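Local coordinates for p-nitrophenyl phosphatase (Pho2) (Archaeoglobus fulgidus, PDB 3QGM), which is probably a metal-dependent phosphatase of the haloacid dehalogenase superfamily, with a calcium ion bound in the crystal, at residues Arg139-Gly144 with Trp175-Glu180. Sequence-based numbering, arbitrary orientation.
Sequences RACLRG and WMTGRE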
loop_
_atom_site.group_PDB
_atom_site.type_symbol
_atom_site.label_atom_id
_atom_site.label_comp_id
_atom_site.label_asym_id
_atom_site.label_seq_id
_atom_site.Cartn_x
_atom_site.Cartn_y
_atom_site.Cartn_z
ATOM N N ARG A 139 8.891 3.893 9.234
ATOM C CA ARG A 139 10.114 3.902 10.042
ATOM C C ARG A 139 10.058 2.852 11.150
ATOM O O ARG A 139 11.043 2.171 11.397
ATOM C CB ARG A 139 10.378 5.303 10.569
ATOM C CG ARG A 139 10.684 6.259 9.403
ATOM C CD ARG A 139 10.899 7.678 9.883
ATOM N NE ARG A 139 11.174 8.577 8.806
ATOM C CZ ARG A 139 11.280 9.895 8.929
ATOM N NH1 ARG A 139 11.140 10.478 10.122
ATOM N NH2 ARG A 139 11.551 10.625 7.848
ATOM N N ALA A 140 8.910 2.693 11.792
ATOM C CA ALA A 140 8.732 1.629 12.804
ATOM C C ALA A 140 8.954 0.221 12.244
ATOM O O ALA A 140 9.594 -0.679 12.854
ATOM C CB ALA A 140 7.329 1.745 13.421
ATOM N N CYS A 141 8.440 0.022 11.048
ATOM C CA CYS A 141 8.508 -1.270 10.425
ATOM C C CYS A 141 9.992 -1.604 10.051
ATOM O O CYS A 141 10.476 -2.690 10.328
ATOM C CB CYS A 141 7.576 -1.214 9.223
ATOM S SG CYS A 141 7.227 -2.744 8.508
ATOM N N LEU A 142 10.707 -0.617 9.517
ATOM C CA LEU A 142 12.130 -0.720 9.182
ATOM C C LEU A 142 13.037 -0.871 10.431
ATOM O O LEU A 142 14.081 -1.472 10.325
ATOM C CB LEU A 142 12.620 0.503 8.394
ATOM C CG LEU A 142 12.220 0.663 6.914
ATOM C CD1 LEU A 142 12.558 2.069 6.508
ATOM C CD2 LEU A 142 12.935 -0.352 6.018
ATOM N N ARG A 143 12.634 -0.332 11.583
ATOM C CA ARG A 143 13.369 -0.615 12.829
ATOM C C ARG A 143 13.275 -2.078 13.231
ATOM O O ARG A 143 14.067 -2.555 14.002
ATOM C CB ARG A 143 12.864 0.222 13.997
ATOM C CG ARG A 143 13.335 1.639 14.022
ATOM C CD ARG A 143 12.645 2.322 15.197
ATOM N NE ARG A 143 13.019 1.636 16.414
ATOM C CZ ARG A 143 12.256 1.490 17.483
ATOM N NH1 ARG A 143 11.004 1.983 17.551
ATOM N NH2 ARG A 143 12.767 0.836 18.492
ATOM N N GLY A 144 12.271 -2.776 12.740
ATOM C CA GLY A 144 12.183 -4.220 12.940
ATOM C C GLY A 144 11.462 -4.628 14.203
ATOM O O GLY A 144 11.475 -5.800 14.577
ATOM N N TRP A 175 4.925 -3.721 0.588
ATOM C CA TRP A 175 5.571 -3.362 -0.648
ATOM C C TRP A 175 6.869 -2.602 -0.454
ATOM O O TRP A 175 7.853 -2.843 -1.178
ATOM C CB TRP A 175 4.628 -2.584 -1.527
ATOM C CG TRP A 175 5.049 -2.438 -2.903
ATOM C CD1 TRP A 175 5.731 -1.400 -3.445
ATOM C CD2 TRP A 175 4.706 -3.302 -3.973
ATOM N NE1 TRP A 175 5.874 -1.592 -4.799
ATOM C CE2 TRP A 175 5.228 -2.740 -5.149
ATOM C CE3 TRP A 175 3.967 -4.491 -4.055
ATOM C CZ2 TRP A 175 5.117 -3.367 -6.397
ATOM C CZ3 TRP A 175 3.825 -5.087 -5.267
ATOM C CH2 TRP A 175 4.408 -4.525 -6.441
HETATM N N MSE A 176 6.900 -1.727 0.549
HETATM C CA MSE A 176 8.040 -0.869 0.763
HETATM C C MSE A 176 9.169 -1.587 1.507
HETATM O O MSE A 176 10.319 -1.266 1.302
HETATM C CB MSE A 176 7.605 0.384 1.554
HETATM C CG MSE A 176 6.697 1.331 0.722
HETATM SE SE MSE A 176 6.497 2.985 1.693
HETATM C CE MSE A 176 5.433 2.356 3.190
ATOM N N THR A 177 8.841 -2.513 2.397
ATOM C CA THR A 177 9.834 -3.060 3.360
ATOM C C THR A 177 10.036 -4.554 3.244
ATOM O O THR A 177 11.000 -5.064 3.788
ATOM C CB THR A 177 9.428 -2.870 4.813
ATOM O OG1 THR A 177 8.258 -3.659 5.076
ATOM C CG2 THR A 177 9.186 -1.400 5.194
ATOM N N GLY A 178 9.102 -5.260 2.599
ATOM C CA GLY A 178 9.124 -6.722 2.579
ATOM C C GLY A 178 8.521 -7.373 3.813
ATOM O O GLY A 178 8.339 -8.562 3.827
ATOM N N ARG A 179 8.131 -6.617 4.838
ATOM C CA ARG A 179 7.530 -7.225 6.047
ATOM C C ARG A 179 6.017 -7.327 5.958
ATOM O O ARG A 179 5.333 -6.321 5.691
ATOM C CB ARG A 179 7.824 -6.384 7.299
ATOM C CG ARG A 179 9.256 -6.320 7.656
ATOM C CD ARG A 179 9.401 -5.744 9.035
ATOM N NE ARG A 179 8.879 -6.601 10.093
ATOM C CZ ARG A 179 8.756 -6.198 11.371
ATOM N NH1 ARG A 179 9.079 -4.967 11.747
ATOM N NH2 ARG A 179 8.291 -7.019 12.279
ATOM N N GLU A 180 5.496 -8.511 6.241
ATOM C CA GLU A 180 4.099 -8.657 6.597
ATOM C C GLU A 180 3.979 -8.550 8.095
ATOM O O GLU A 180 4.991 -8.609 8.799
ATOM C CB GLU A 180 3.594 -10.023 6.160
ATOM C CG GLU A 180 3.720 -10.209 4.657
ATOM C CD GLU A 180 3.177 -11.510 4.235
ATOM O OE1 GLU A 180 1.933 -11.617 4.156
ATOM O OE2 GLU A 180 3.988 -12.416 4.048
#
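R179 reaches from the turn after helix 167-177 to the C-terminal end of helix 131-143, where its NH1 gives a hydrogen bond to C141 O at 3.0 Å. The N-H points to the oxygen at 158°, and the acceptor lies 6° out of the guanidinium plane, so an edge of the group meets a lone pair in the carbonyl plane. A bend at chi3 (67°) in an otherwise extended chain turns the head onto this carbonyl. C141 O also accepts from G144 N at 3.0 Å, in the Schellman motif that ends the helix; G144, with positive phi, brings its CA to 3.4 Å from R179 NH1.

C141 packs alongside the aliphatic part of the R179 chain. Its SG, anti to the backbone N, sits 3.7 Å from R179 CD and the same distance from T177 OG1. T177 turns its two branches to different tasks: CG2 touches L142 CD2 at 4.0 Å, the two side chains crossing obliquely, while OG1 accepts from R179 N in an ST turn and also bonds to L173 O one helical turn back. That hydroxyl thus fixes the start of the residue whose far end holds C141 O.

R179 NH1 also bonds to I145 O, and NH2 forms a salt bridge with D182, which balances the charge and probably helps fix the orientation of the head. A positive group set against carbonyls at a helix C-terminus should suit the helix dipole. The bond from R179 NH1 to C141 O, with the contacts of T177 to C141 and L142, ties the ends of two cap-domain helices, away from the metal site.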